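Mab-21 domain-containing protein (Tribolium castaneum, PDB 7LT2) senses double-stranded RNA in the cytoplasm and makes cyclic GMP-AMP from ATP and GTP as a signal in antiviral innate immunity. Local coordinates at residues 11-16 with 378-383; 63-68 with 261-266; 90-95 with 237-242; 195-200 with 223-228. One frame throughout, in Å; residues are numbered along the deposited sequence.

Overall arrangement
Along the chain the four contacts sit one within another: 195-200 with 223-228 is innermost, then 90-95 with 237-242, then 63-68 with 261-266, and 11-16 with 378-383 encloses them all. They form two groups on opposite sides of the chain's centre. Contacts 3 and 4, with centres 11 Å apart, share the nucleotidyltransferase sheet, where strands 222-225 and 240-243 are neighbours. Contacts 1 and 2, with centres 12 Å apart, bring residues 11-16 against helix 258-272 and the 63-68 loop, with Met381 touching Gly66. Contacts 1 and 3 are about 40 Å apart, centre to centre. Contact 2 joins the nucleotidyltransferase domain to the HhH/H2TH-like domain, with contact 1 beside it.

Contact 1. Residues 11-16 with 378-383; sequences KRFISL and EDVMAE
The guanidinium of Arg12 meets Glu378 at its edge: NH1 donates to Glu378 O over 2.9 Å, with the acceptor 17° out of the guanidinium plane. NH1 also bonds Tyr374 O, while NH2 forms a salt bridge with Asp8. The same Glu378 carbonyl approaches the Phe13 ring obliquely, 3.6 Å from CE1, and Val380 CG2 comes in, also obliquely, 3.7 Å from CD2. Lys373 and Tyr374 of helix 368-375 pack on this ring as well. The Asp379 carboxylate stands 75° from the guanidinium plane. Its OD2 makes a salt bridge of 3.3 Å to Lys11 NZ, and its OD1 accepts from Met381 N, nearly along the C-O axis, and from Ala382 N above the carboxylate plane. The first bond makes an Asx turn, the second an Asx motif, and the backbone curls beside Arg12 of helix 5-13, where Arg12 O receives Val380 N at 3.0 Å and, weakly, Met381 N. Met381 reaches in against the 13-16 backbone. Its CG lies 3.5 Å from Ile14 N, and the bend at chi3 (-58°) brings CE to 3.5 Å from Leu16 N, with CB against Ser15 O. Beyond Met381, Leu16 rests on Ala384 and Leu385 of the C-terminal tail and on Pro68, while Ile14 faces helix 258-272.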
# COMPACT_ATOMS: atom_id res chain seq x y z
N LYS A 11 18.34 -12.47 -2.87
CA LYS A 11 18.84 -12.46 -1.50
C LYS A 11 19.85 -11.34 -1.27
O LYS A 11 19.84 -10.68 -0.22
CB LYS A 11 19.47 -13.81 -1.16
CG LYS A 11 20.01 -13.90 0.25
CD LYS A 11 20.65 -15.25 0.51
CE LYS A 11 21.17 -15.34 1.93
NZ LYS A 11 22.13 -14.25 2.22
N ARG A 12 20.73 -11.10 -2.23
CA ARG A 12 21.84 -10.19 -1.98
C ARG A 12 21.57 -8.75 -2.39
O ARG A 12 22.25 -7.84 -1.89
CB ARG A 12 23.10 -10.70 -2.68
CG ARG A 12 23.72 -11.92 -2.02
CD ARG A 12 25.17 -12.09 -2.44
NE ARG A 12 25.28 -12.64 -3.79
CZ ARG A 12 26.24 -12.31 -4.65
NH1 ARG A 12 27.12 -11.36 -4.38
NH2 ARG A 12 26.31 -12.95 -5.82
N PHE A 13 20.61 -8.50 -3.28
CA PHE A 13 20.43 -7.15 -3.80
C PHE A 13 18.99 -6.67 -3.85
O PHE A 13 18.76 -5.52 -4.25
CB PHE A 13 21.06 -7.04 -5.21
CG PHE A 13 22.55 -7.08 -5.18
CD1 PHE A 13 23.23 -8.29 -5.16
CD2 PHE A 13 23.29 -5.91 -5.11
CE1 PHE A 13 24.60 -8.33 -5.09
CE2 PHE A 13 24.66 -5.95 -5.05
CZ PHE A 13 25.32 -7.16 -5.04
N ILE A 14 18.02 -7.47 -3.44
CA ILE A 14 16.63 -7.08 -3.62
C ILE A 14 15.87 -7.10 -2.30
O ILE A 14 15.31 -6.09 -1.89
CB ILE A 14 15.93 -7.97 -4.67
CG1 ILE A 14 16.59 -7.78 -6.04
CG2 ILE A 14 14.45 -7.62 -4.76
CD1 ILE A 14 15.85 -8.46 -7.16
N SER A 15 15.86 -8.25 -1.62
CA SER A 15 14.96 -8.47 -0.50
C SER A 15 15.65 -8.24 0.84
O SER A 15 16.71 -8.83 1.10
CB SER A 15 14.37 -9.88 -0.53
OG SER A 15 13.47 -10.03 -1.61
N LEU A 16 15.04 -7.43 1.69
CA LEU A 16 15.47 -7.34 3.08
C LEU A 16 15.32 -8.70 3.74
O LEU A 16 14.30 -9.37 3.55
CB LEU A 16 14.65 -6.28 3.83
CG LEU A 16 15.14 -5.91 5.23
CD1 LEU A 16 16.40 -5.07 5.16
CD2 LEU A 16 14.06 -5.19 6.04
N GLU A 378 29.53 -9.44 -2.61
CA GLU A 378 28.94 -8.66 -1.54
C GLU A 378 27.43 -8.91 -1.43
O GLU A 378 26.77 -9.26 -2.40
CB GLU A 378 29.19 -7.17 -1.77
CG GLU A 378 30.65 -6.77 -1.75
CD GLU A 378 30.83 -5.27 -1.70
OE1 GLU A 378 29.86 -4.56 -1.37
OE2 GLU A 378 31.96 -4.80 -1.97
N ASP A 379 26.91 -8.69 -0.22
CA ASP A 379 25.48 -8.76 0.09
C ASP A 379 25.10 -7.41 0.68
O ASP A 379 25.46 -7.09 1.82
CB ASP A 379 25.19 -9.90 1.07
CG ASP A 379 23.70 -10.05 1.41
OD1 ASP A 379 22.91 -9.09 1.22
OD2 ASP A 379 23.31 -11.14 1.87
N VAL A 380 24.36 -6.60 -0.09
CA VAL A 380 24.00 -5.26 0.34
C VAL A 380 22.68 -5.23 1.10
O VAL A 380 22.31 -4.17 1.64
CB VAL A 380 23.93 -4.28 -0.85
CG1 VAL A 380 25.22 -4.34 -1.66
CG2 VAL A 380 22.72 -4.56 -1.72
N MET A 381 21.96 -6.34 1.16
CA MET A 381 20.71 -6.38 1.89
C MET A 381 20.87 -6.88 3.32
O MET A 381 20.02 -6.58 4.16
CB MET A 381 19.69 -7.26 1.16
CG MET A 381 19.34 -6.77 -0.24
SD MET A 381 18.86 -5.03 -0.29
CE MET A 381 17.47 -5.06 0.85
N ALA A 382 21.96 -7.60 3.62
CA ALA A 382 22.11 -8.24 4.92
C ALA A 382 22.05 -7.23 6.06
O ALA A 382 21.49 -7.52 7.12
CB ALA A 382 23.42 -9.02 4.97
N GLU A 383 22.63 -6.04 5.87
CA GLU A 383 22.64 -5.01 6.91
C GLU A 383 21.95 -3.73 6.45
O GLU A 383 22.25 -2.64 6.94
CB GLU A 383 24.06 -4.72 7.37
CG GLU A 383 24.83 -5.94 7.86
CD GLU A 383 24.17 -6.63 9.05
OE1 GLU A 383 23.43 -5.97 9.81
OE2 GLU A 383 24.40 -7.85 9.23

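Contact 2. Residues 63-68 with 261-266; sequences LKVGKP and AVKLIK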
# COMPACT_ATOMS: atom_id res chain seq x y z
N LEU A 63 6.71 -7.22 -1.21
CA LEU A 63 7.06 -6.90 -2.59
C LEU A 63 8.00 -5.71 -2.70
O LEU A 63 8.21 -5.20 -3.80
CB LEU A 63 5.79 -6.62 -3.40
CG LEU A 63 4.78 -7.76 -3.55
CD1 LEU A 63 3.54 -7.26 -4.29
CD2 LEU A 63 5.40 -8.94 -4.28
N LYS A 64 8.59 -5.25 -1.59
CA LYS A 64 9.48 -4.10 -1.63
C LYS A 64 10.85 -4.50 -2.17
O LYS A 64 11.44 -5.48 -1.72
CB LYS A 64 9.63 -3.49 -0.23
CG LYS A 64 10.61 -2.31 -0.15
CD LYS A 64 10.16 -1.15 -1.03
CE LYS A 64 11.19 -0.03 -1.04
NZ LYS A 64 10.90 0.99 -2.07
N VAL A 65 11.34 -3.73 -3.14
CA VAL A 65 12.69 -3.90 -3.69
C VAL A 65 13.64 -3.00 -2.91
O VAL A 65 13.46 -1.78 -2.86
CB VAL A 65 12.72 -3.55 -5.18
CG1 VAL A 65 14.15 -3.61 -5.72
CG2 VAL A 65 11.81 -4.49 -5.97
N GLY A 66 14.66 -3.60 -2.29
CA GLY A 66 15.65 -2.82 -1.58
C GLY A 66 15.22 -2.45 -0.17
O GLY A 66 14.32 -3.06 0.41
N LYS A 67 15.89 -1.44 0.38
CA LYS A 67 15.61 -1.03 1.76
C LYS A 67 14.22 -0.42 1.85
O LYS A 67 13.90 0.52 1.11
CB LYS A 67 16.65 -0.03 2.25
CG LYS A 67 16.42 0.42 3.70
CD LYS A 67 17.48 1.40 4.17
CE LYS A 67 17.51 2.64 3.30
NZ LYS A 67 16.24 3.42 3.41
N PRO A 68 13.36 -0.92 2.74
CA PRO A 68 12.04 -0.30 2.90
C PRO A 68 12.16 1.10 3.48
O PRO A 68 13.04 1.39 4.29
CB PRO A 68 11.30 -1.25 3.85
CG PRO A 68 12.36 -2.00 4.55
CD PRO A 68 13.56 -2.07 3.64
N ALA A 261 9.54 -13.28 -8.21
CA ALA A 261 9.36 -12.89 -9.61
C ALA A 261 8.87 -11.45 -9.73
O ALA A 261 9.32 -10.70 -10.61
CB ALA A 261 8.39 -13.85 -10.30
N VAL A 262 7.94 -11.05 -8.86
CA VAL A 262 7.45 -9.67 -8.91
C VAL A 262 8.59 -8.70 -8.65
O VAL A 262 8.74 -7.69 -9.34
CB VAL A 262 6.31 -9.45 -7.90
CG1 VAL A 262 5.92 -7.97 -7.87
CG2 VAL A 262 5.11 -10.28 -8.27
N LYS A 263 9.41 -8.99 -7.63
CA LYS A 263 10.47 -8.07 -7.24
C LYS A 263 11.58 -8.02 -8.29
O LYS A 263 12.14 -6.94 -8.52
CB LYS A 263 11.01 -8.47 -5.87
CG LYS A 263 10.03 -8.10 -4.73
CD LYS A 263 10.56 -8.48 -3.36
CE LYS A 263 10.32 -9.95 -3.06
NZ LYS A 263 10.66 -10.28 -1.64
N LEU A 264 11.88 -9.14 -8.94
CA LEU A 264 12.84 -9.12 -10.04
C LEU A 264 12.37 -8.22 -11.16
O LEU A 264 13.15 -7.44 -11.72
CB LEU A 264 13.08 -10.54 -10.56
CG LEU A 264 13.81 -11.51 -9.63
CD1 LEU A 264 13.61 -12.95 -10.09
CD2 LEU A 264 15.29 -11.18 -9.57
N ILE A 265 11.08 -8.29 -11.51
CA ILE A 265 10.54 -7.42 -12.55
C ILE A 265 10.52 -5.97 -12.07
O ILE A 265 10.85 -5.05 -12.83
CB ILE A 265 9.15 -7.91 -13.00
CG1 ILE A 265 9.29 -9.26 -13.72
CG2 ILE A 265 8.48 -6.87 -13.89
CD1 ILE A 265 7.97 -9.88 -14.12
N LYS A 266 10.15 -5.74 -10.81
CA LYS A 266 10.17 -4.37 -10.29
C LYS A 266 11.59 -3.80 -10.28
O LYS A 266 11.79 -2.61 -10.53
CB LYS A 266 9.57 -4.31 -8.88
CG LYS A 266 8.05 -4.44 -8.84
CD LYS A 266 7.52 -4.50 -7.41
CE LYS A 266 7.79 -3.20 -6.66
NZ LYS A 266 7.08 -3.13 -5.34
O HOH W 1 10.88 -7.92 -0.05
O HOH W 2 9.91 -1.49 -4.55
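Lys266 NZ donates to Leu63 O over 2.8 Å, the one direct hydrogen bond between 63-68 and 261-266. The ammonium stands 44° above the carbonyl plane, and the bend at chi3 (65°) brings CE to 3.5 Å from the same oxygen. Two waters extend the polar link: one donates to Lys64 O and accepts from Lys263 NZ, the other accepts from Val65 N and, weakly, from Lys266 NZ. Lys263 NZ also bonds Ser15 OG. Apolar contacts accompany these bonds. Leu63 CD2 touches Val262 CG1 at 3.8 Å, and Val65 CG2 lies 3.7 Å from Lys266 CB, the two side chains lying antiparallel alongside. The Lys263 chain lies over the backbone, its CG 3.5 Å from Leu63 O and its CD equally near Lys64 O. Lys266, a probable ATP ligand by similarity, is thus also bonded to the loop. This loop connects helix 58-61 to strand 70-77 of the nucleotidyltransferase domain and rests on helix 258-272 of the HhH/H2TH-like domain, so the contact joins the two domains; Val262 and Lys266 of that helix also pack against helix 278-291, while Ala261, Leu264 and Ile265 meet helix 301-318.

Contact 3. Residues 90-95 with 237-242; sequences SNVPGF and GRYWSL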
# COMPACT_ATOMS: atom_id res chain seq x y z
N SER A 90 -19.41 5.44 -8.63
CA SER A 90 -19.42 6.77 -9.21
C SER A 90 -19.25 6.70 -10.73
O SER A 90 -19.02 5.64 -11.32
CB SER A 90 -18.33 7.65 -8.59
OG SER A 90 -17.09 7.47 -9.26
N ASN A 91 -19.35 7.87 -11.38
CA ASN A 91 -19.17 7.97 -12.83
C ASN A 91 -17.71 7.96 -13.26
O ASN A 91 -17.43 8.17 -14.44
CB ASN A 91 -19.87 9.23 -13.35
CG ASN A 91 -19.53 10.47 -12.54
OD1 ASN A 91 -18.58 10.48 -11.76
ND2 ASN A 91 -20.32 11.53 -12.72
N VAL A 92 -16.78 7.73 -12.34
CA VAL A 92 -15.37 7.53 -12.65
C VAL A 92 -15.00 6.12 -12.21
O VAL A 92 -15.04 5.83 -11.01
CB VAL A 92 -14.47 8.57 -11.97
CG1 VAL A 92 -13.01 8.32 -12.35
CG2 VAL A 92 -14.89 9.99 -12.36
N PRO A 93 -14.65 5.22 -13.13
CA PRO A 93 -14.40 3.82 -12.74
C PRO A 93 -13.33 3.71 -11.66
O PRO A 93 -12.26 4.33 -11.76
CB PRO A 93 -13.96 3.16 -14.05
CG PRO A 93 -14.58 4.01 -15.12
CD PRO A 93 -14.57 5.41 -14.59
N GLY A 94 -13.63 2.92 -10.63
CA GLY A 94 -12.73 2.73 -9.51
C GLY A 94 -13.03 3.60 -8.31
O GLY A 94 -12.46 3.35 -7.23
N PHE A 95 -13.91 4.58 -8.44
CA PHE A 95 -14.23 5.51 -7.37
C PHE A 95 -15.70 5.42 -7.01
O PHE A 95 -16.54 5.09 -7.84
CB PHE A 95 -13.86 6.95 -7.77
CG PHE A 95 -12.39 7.15 -8.00
CD1 PHE A 95 -11.83 6.84 -9.22
CD2 PHE A 95 -11.58 7.61 -6.98
CE1 PHE A 95 -10.47 7.01 -9.44
CE2 PHE A 95 -10.22 7.79 -7.19
CZ PHE A 95 -9.67 7.48 -8.42
N GLY A 237 -14.57 16.53 -3.61
CA GLY A 237 -14.57 15.92 -2.30
C GLY A 237 -15.43 14.68 -2.15
O GLY A 237 -15.28 13.97 -1.15
N ARG A 238 -16.31 14.39 -3.11
CA ARG A 238 -17.20 13.24 -2.99
C ARG A 238 -16.57 11.93 -3.43
O ARG A 238 -17.10 10.86 -3.09
CB ARG A 238 -18.47 13.45 -3.81
CG ARG A 238 -19.56 14.18 -3.09
CD ARG A 238 -20.88 13.94 -3.79
NE ARG A 238 -21.86 14.95 -3.44
CZ ARG A 238 -23.03 15.09 -4.05
NH1 ARG A 238 -23.39 14.30 -5.05
NH2 ARG A 238 -23.86 16.05 -3.64
N TYR A 239 -15.48 11.96 -4.18
CA TYR A 239 -14.94 10.77 -4.82
C TYR A 239 -13.93 10.09 -3.91
O TYR A 239 -12.89 10.67 -3.58
CB TYR A 239 -14.30 11.12 -6.17
CG TYR A 239 -15.29 11.50 -7.23
CD1 TYR A 239 -15.82 12.78 -7.29
CD2 TYR A 239 -15.71 10.58 -8.19
CE1 TYR A 239 -16.73 13.15 -8.27
CE2 TYR A 239 -16.62 10.93 -9.17
CZ TYR A 239 -17.13 12.22 -9.20
OH TYR A 239 -18.04 12.59 -10.17
N TRP A 240 -14.23 8.85 -3.52
CA TRP A 240 -13.36 8.03 -2.70
C TRP A 240 -12.81 6.87 -3.53
O TRP A 240 -13.50 6.34 -4.40
CB TRP A 240 -14.12 7.47 -1.49
CG TRP A 240 -14.48 8.51 -0.50
CD1 TRP A 240 -15.45 9.47 -0.63
CD2 TRP A 240 -13.89 8.72 0.78
NE1 TRP A 240 -15.49 10.26 0.49
CE2 TRP A 240 -14.55 9.82 1.38
CE3 TRP A 240 -12.87 8.09 1.49
CZ2 TRP A 240 -14.22 10.30 2.64
CZ3 TRP A 240 -12.54 8.56 2.76
CH2 TRP A 240 -13.21 9.65 3.31
N SER A 241 -11.56 6.49 -3.25
CA SER A 241 -10.97 5.30 -3.85
C SER A 241 -11.33 4.07 -3.03
O SER A 241 -11.55 4.15 -1.82
CB SER A 241 -9.45 5.42 -3.92
OG SER A 241 -9.04 6.51 -4.72
N LEU A 242 -11.38 2.92 -3.70
CA LEU A 242 -11.58 1.65 -3.03
C LEU A 242 -10.24 0.99 -2.75
O LEU A 242 -9.32 1.05 -3.58
CB LEU A 242 -12.44 0.71 -3.88
CG LEU A 242 -13.91 1.09 -3.98
CD1 LEU A 242 -14.52 0.46 -5.20
CD2 LEU A 242 -14.67 0.64 -2.73
O HOH W 3 -20.73 14.11 -11.49
O HOH W 4 -10.23 2.25 -6.39
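Asn91 and Tyr239 cross at about a right angle, yet their flat groups are nearly coplanar, with amide and ring planes 12° apart. Tyr239 OH donates over 2.7 Å to a lone pair of Asn91 OD1, which sits in plane at the edge of the ring. Asn91 reaches it with CG between the backbone N and the carbonyl carbon (chi1 48°). A water accepts from Asn91 ND2 and donates weakly to Tyr239 OH, and Asn234 O is a second acceptor for the phenol, so its proton may be shared. Farther along this edge, Ser90 OG lies 3.5 Å from Tyr239 CE2, whereas Val92 CG2 approaches the same carbon obliquely at 3.7 Å, its side chain crossing that of the tyrosine at about a right angle. Ser90 OG also accepts from Val92 N in an ST turn, and a type II turn from Val92 to Phe95 follows, completing the hairpin loop. Phe95 CB lies near the plane of the tyrosine ring, 4.1 Å from CD2. Its own ring lies beside Ser241, whose OG comes obliquely to 3.0 Å from Phe95 CE2 while bonding Lys227 O. The backbones meet as an antiparallel non-hydrogen-bonded pair, Phe95 with Ser241, beside a CA-H...O contact of 3.2 Å from Phe95 CA to Trp240 O. A second water accepts from Leu242 N and donates to Gly94 O. Ser241 and Leu242 are probably part of the GTP site, by similarity. The hairpin of strands 85-89 and 95-100 thus pairs with strand 240-243, which has strand 222-225 on its other side, while Trp240 packs on helix 131-147.

Contact 4. Residues 195-200 with 223-228; sequences VACFVF and FIVPKK
Ile224 reaches across to Phe198 and Phe200 on one face of the sheet. From its CB, CG1 runs out between the backbone N and the carbonyl carbon (chi1 63°) and meets Phe198 CB at 3.8 Å. It also lies in plane at the edge of the Phe200 ring. The terminal CD1 stays near that ring plane, 3.8 Å from CE2, while the other branch, CG2, lies a little farther from the same ring atom. Beneath this side chain, Phe198 and Ile224 form an antiparallel hydrogen-bonded pair: Ile224 N to Phe198 O is 2.8 Å, and Phe198 N to Ile224 O is 3.2 Å. Segments 195-200 and 223-225 run at 154° between N-to-C directions, close to antiparallel, within the nucleotidyltransferase sheet; strand 70-77, with the predicted metal ligands Glu70 and Asp72, flanks 188-200, which carries the third, Asp193, and strand 240-243 flanks 222-225. Val199 and Phe223 form the next, non-hydrogen-bonded pair, with their side chains on the other face, and the Phe223 ring takes Cys197 CB obliquely, 3.7 Å from CD2. Cys197 SG makes an oblique sulfur-aromatic contact, 4.8 Å from the ring centroid, and touches Val225 CG2. Past the strand, Pro226 CD sits 3.1 Å from Ala196 O, a buried carbonyl without a hydrogen-bond partner in the model.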
# COMPACT_ATOMS: atom_id res chain seq x y z
N VAL A 195 -3.46 7.52 7.31
CA VAL A 195 -4.51 7.68 6.29
C VAL A 195 -5.86 7.32 6.91
O VAL A 195 -6.09 6.17 7.29
CB VAL A 195 -4.22 6.80 5.07
CG1 VAL A 195 -5.25 7.05 3.98
CG2 VAL A 195 -2.80 7.04 4.55
N ALA A 196 -6.77 8.30 6.95
CA ALA A 196 -8.11 8.08 7.49
C ALA A 196 -8.98 7.40 6.44
O ALA A 196 -9.23 7.97 5.37
CB ALA A 196 -8.72 9.41 7.91
N CYS A 197 -9.47 6.20 6.76
CA CYS A 197 -10.28 5.40 5.85
C CYS A 197 -11.59 5.01 6.52
O CYS A 197 -11.73 5.10 7.74
CB CYS A 197 -9.55 4.13 5.42
SG CYS A 197 -7.88 4.40 4.75
N PHE A 198 -12.55 4.57 5.71
CA PHE A 198 -13.82 4.05 6.22
C PHE A 198 -14.02 2.62 5.74
O PHE A 198 -13.89 2.34 4.55
CB PHE A 198 -14.99 4.94 5.80
CG PHE A 198 -15.09 6.21 6.60
CD1 PHE A 198 -15.80 6.24 7.79
CD2 PHE A 198 -14.45 7.36 6.17
CE1 PHE A 198 -15.88 7.41 8.53
CE2 PHE A 198 -14.53 8.52 6.91
CZ PHE A 198 -15.24 8.55 8.09
N VAL A 199 -14.33 1.72 6.68
CA VAL A 199 -14.39 0.29 6.43
C VAL A 199 -15.84 -0.17 6.43
O VAL A 199 -16.67 0.34 7.19
CB VAL A 199 -13.55 -0.50 7.46
CG1 VAL A 199 -14.06 -0.30 8.88
CG2 VAL A 199 -13.49 -1.99 7.09
N PHE A 200 -16.16 -1.13 5.56
CA PHE A 200 -17.52 -1.61 5.37
C PHE A 200 -17.55 -3.13 5.33
O PHE A 200 -16.54 -3.78 5.06
CB PHE A 200 -18.12 -1.04 4.08
CG PHE A 200 -18.14 0.45 4.06
CD1 PHE A 200 -19.18 1.15 4.63
CD2 PHE A 200 -17.10 1.16 3.49
CE1 PHE A 200 -19.20 2.53 4.62
CE2 PHE A 200 -17.11 2.54 3.47
CZ PHE A 200 -18.16 3.22 4.04
N PHE A 223 -12.39 -1.26 2.40
CA PHE A 223 -12.48 0.11 2.87
C PHE A 223 -12.28 1.09 1.73
O PHE A 223 -11.83 0.74 0.64
CB PHE A 223 -11.51 0.40 4.04
CG PHE A 223 -10.06 0.05 3.78
CD1 PHE A 223 -9.58 -1.22 4.03
CD2 PHE A 223 -9.17 1.04 3.39
CE1 PHE A 223 -8.24 -1.53 3.83
CE2 PHE A 223 -7.83 0.75 3.20
CZ PHE A 223 -7.36 -0.54 3.42
N ILE A 224 -12.70 2.33 1.98
CA ILE A 224 -12.54 3.41 1.03
C ILE A 224 -11.47 4.36 1.55
O ILE A 224 -11.30 4.54 2.76
CB ILE A 224 -13.86 4.17 0.75
CG1 ILE A 224 -14.39 4.85 2.02
CG2 ILE A 224 -14.88 3.22 0.13
CD1 ILE A 224 -15.69 5.67 1.80
N VAL A 225 -10.74 4.96 0.61
CA VAL A 225 -9.54 5.73 0.88
C VAL A 225 -9.75 7.13 0.32
O VAL A 225 -10.27 7.27 -0.80
CB VAL A 225 -8.30 5.04 0.28
CG1 VAL A 225 -7.05 5.86 0.49
CG2 VAL A 225 -8.12 3.66 0.88
N PRO A 226 -9.36 8.20 1.04
CA PRO A 226 -9.68 9.56 0.59
C PRO A 226 -8.73 10.10 -0.47
O PRO A 226 -8.30 11.25 -0.39
CB PRO A 226 -9.58 10.38 1.88
CG PRO A 226 -8.54 9.66 2.68
CD PRO A 226 -8.70 8.19 2.36
N LYS A 227 -8.41 9.28 -1.46
CA LYS A 227 -7.59 9.70 -2.59
C LYS A 227 -8.51 10.00 -3.77
O LYS A 227 -9.19 9.11 -4.28
CB LYS A 227 -6.57 8.62 -2.96
CG LYS A 227 -5.63 9.04 -4.08
CD LYS A 227 -4.38 8.17 -4.15
CE LYS A 227 -4.68 6.81 -4.74
NZ LYS A 227 -3.50 6.27 -5.49
N LYS A 228 -8.53 11.26 -4.19
CA LYS A 228 -9.40 11.68 -5.28
C LYS A 228 -8.80 11.26 -6.61
O LYS A 228 -7.61 10.94 -6.70
CB LYS A 228 -9.61 13.19 -5.23
CG LYS A 228 -8.35 14.02 -5.41
CD LYS A 228 -8.67 15.50 -5.30
CE LYS A 228 -7.43 16.33 -5.01
NZ LYS A 228 -6.50 16.39 -6.17